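PDB 2RD1: putative outer membrane lipoprotein, which is of unknown function but is a small DUF903-family lipoprotein of the SH3 clan, probably anchored by lipid to the outer membrane. Local coordinates for residues A[5-10]-A[40-45]. Sequence-based numbering, arbitrary orientation.
Sequences YVMTTK and REINSN
I42 meets both M7 and T9 between the two sheets of this small all-beta domain, using a different branch for each; M7 and T9 are buried, I42 partly exposed. Its CG2 lies 4.2 Å from the selenium, SE, of selenomethionine M7, while its CD1 reaches 4.1 Å from CG2 of T9. With CG1 anti to the backbone N (chi1 178°) and chi2 also extended, the I42 chain stretches out to full length, which brings CD1 to the T9 methyl. The T9 and I42 side chains cross at a slant, methyl against methyl. T9 has its OG1 set between the backbone N and the carbonyl carbon (chi1 69°), where this hydroxyl takes a hydrogen bond from the backbone N of Q13; the same rotation places CG2 beside the backbone N, where it meets CD1 of I42. At the exposed end, the straight chain of K10 passes N45, its CD 4.2 Å from the carbonyl O of that residue. The turn after strand 39-43 is tied locally by a weak but nearly straight bond from N45 N to N43 OD1, and S44 OG bonds to T30 OG1. Strands 4-9 and 39-43 belong to two different three-stranded antiparallel sheets, and V47 of strand 47-52 touches both M7 and I42. The contacts of I42 with M7 and T9 are apolar, joining the sheets by dispersion and the exclusion of water.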
loop_
_atom_site.group_PDB
_atom_site.type_symbol
_atom_site.label_atom_id
_atom_site.label_comp_id
_atom_site.label_asym_id
_atom_site.label_seq_id
_atom_site.Cartn_x
_atom_site.Cartn_y
_atom_site.Cartn_z
ATOM N N TYR A 5 5.568 3.454 -1.017
ATOM C CA TYR A 5 4.239 3.961 -0.762
ATOM C C TYR A 5 3.919 3.488 0.633
ATOM O O TYR A 5 4.433 2.456 1.076
ATOM C CB TYR A 5 3.211 3.372 -1.725
ATOM C CG TYR A 5 3.026 4.155 -3.008
ATOM C CD1 TYR A 5 4.010 4.176 -3.987
ATOM C CD2 TYR A 5 1.855 4.867 -3.240
ATOM C CE1 TYR A 5 3.832 4.891 -5.177
ATOM C CE2 TYR A 5 1.664 5.582 -4.420
ATOM C CZ TYR A 5 2.657 5.590 -5.385
ATOM O OH TYR A 5 2.458 6.295 -6.551
ATOM N N VAL A 6 3.100 4.262 1.335
ATOM C CA VAL A 6 2.689 3.904 2.676
ATOM C C VAL A 6 1.193 3.680 2.632
ATOM O O VAL A 6 0.417 4.559 2.243
ATOM C CB VAL A 6 3.012 5.006 3.690
ATOM C CG1 VAL A 6 2.423 4.647 5.050
ATOM C CG2 VAL A 6 4.511 5.183 3.784
HETATM N N MSE A 7 0.809 2.476 3.027
HETATM C CA MSE A 7 -0.571 2.044 3.049
HETATM C C MSE A 7 -1.099 2.054 4.473
HETATM O O MSE A 7 -0.453 1.542 5.383
HETATM C CB MSE A 7 -0.653 0.625 2.488
HETATM C CG MSE A 7 -2.029 -0.010 2.529
HETATM SE SE MSE A 7 -1.952 -1.866 1.953
HETATM C CE MSE A 7 -1.985 -1.587 0.048
ATOM N N THR A 8 -2.271 2.645 4.661
ATOM C CA THR A 8 -2.899 2.677 5.969
ATOM C C THR A 8 -4.157 1.826 5.872
ATOM O O THR A 8 -4.988 2.032 4.989
ATOM C CB THR A 8 -3.276 4.101 6.376
ATOM O OG1 THR A 8 -2.086 4.897 6.433
ATOM C CG2 THR A 8 -3.934 4.105 7.756
ATOM N N THR A 9 -4.298 0.858 6.772
ATOM C CA THR A 9 -5.464 -0.010 6.720
ATOM C C THR A 9 -6.608 0.458 7.607
ATOM O O THR A 9 -6.433 1.274 8.513
ATOM C CB THR A 9 -5.091 -1.484 7.076
ATOM O OG1 THR A 9 -4.740 -1.580 8.462
ATOM C CG2 THR A 9 -3.898 -1.956 6.211
ATOM N N LYS A 10 -7.788 -0.069 7.318
ATOM C CA LYS A 10 -8.996 0.261 8.051
ATOM C C LYS A 10 -8.821 0.019 9.543
ATOM O O LYS A 10 -9.259 0.829 10.360
ATOM C CB LYS A 10 -10.163 -0.573 7.514
ATOM C CG LYS A 10 -11.513 -0.238 8.132
ATOM C CD LYS A 10 -12.637 -0.984 7.432
ATOM C CE LYS A 10 -13.983 -0.675 8.061
ATOM N NZ LYS A 10 -15.104 -1.299 7.299
ATOM N N ARG A 40 1.951 -9.650 -1.607
ATOM C CA ARG A 40 0.722 -9.903 -0.870
ATOM C C ARG A 40 -0.473 -9.333 -1.616
ATOM O O ARG A 40 -0.342 -8.758 -2.695
ATOM C CB ARG A 40 0.777 -9.244 0.509
ATOM C CG ARG A 40 2.108 -9.326 1.231
ATOM C CD ARG A 40 2.345 -10.675 1.872
ATOM N NE ARG A 40 3.522 -10.637 2.733
ATOM C CZ ARG A 40 4.026 -11.691 3.367
ATOM N NH1 ARG A 40 3.458 -12.885 3.238
ATOM N NH2 ARG A 40 5.104 -11.549 4.130
ATOM N N GLU A 41 -1.645 -9.502 -1.019
ATOM C CA GLU A 41 -2.881 -8.988 -1.582
ATOM C C GLU A 41 -3.779 -8.700 -0.389
ATOM O O GLU A 41 -3.699 -9.389 0.628
ATOM C CB GLU A 41 -3.526 -10.021 -2.517
ATOM C CG GLU A 41 -4.385 -9.411 -3.629
ATOM C CD GLU A 41 -4.827 -10.434 -4.674
ATOM O OE1 GLU A 41 -5.538 -11.392 -4.302
ATOM O OE2 GLU A 41 -4.466 -10.282 -5.868
ATOM N N ILE A 42 -4.610 -7.670 -0.500
ATOM C CA ILE A 42 -5.511 -7.297 0.583
ATOM C C ILE A 42 -6.810 -6.764 0.012
ATOM O O ILE A 42 -6.829 -6.186 -1.070
ATOM C CB ILE A 42 -4.881 -6.207 1.490
ATOM C CG1 ILE A 42 -5.861 -5.807 2.594
ATOM C CG2 ILE A 42 -4.514 -4.975 0.665
ATOM C CD1 ILE A 42 -5.303 -4.775 3.556
ATOM N N ASN A 43 -7.901 -6.976 0.734
ATOM C CA ASN A 43 -9.194 -6.486 0.284
ATOM C C ASN A 43 -9.143 -4.962 0.156
ATOM O O ASN A 43 -8.775 -4.254 1.097
ATOM C CB ASN A 43 -10.287 -6.911 1.266
ATOM C CG ASN A 43 -11.599 -6.195 1.025
ATOM O OD1 ASN A 43 -12.005 -5.983 -0.118
ATOM N ND2 ASN A 43 -12.276 -5.823 2.106
ATOM N N SER A 44 -9.500 -4.471 -1.025
ATOM C CA SER A 44 -9.482 -3.042 -1.307
ATOM C C SER A 44 -10.293 -2.213 -0.322
ATOM O O SER A 44 -10.069 -1.010 -0.198
ATOM C CB SER A 44 -9.989 -2.787 -2.728
ATOM O OG SER A 44 -9.216 -3.508 -3.672
ATOM N N ASN A 45 -11.233 -2.845 0.374
ATOM C CA ASN A 45 -12.059 -2.129 1.344
ATOM C C ASN A 45 -11.293 -1.897 2.642
ATOM O O ASN A 45 -11.607 -0.984 3.409
ATOM C CB ASN A 45 -13.342 -2.912 1.642
ATOM C CG ASN A 45 -14.240 -3.042 0.427
ATOM O OD1 ASN A 45 -13.922 -3.764 -0.523
ATOM N ND2 ASN A 45 -15.367 -2.335 0.446
#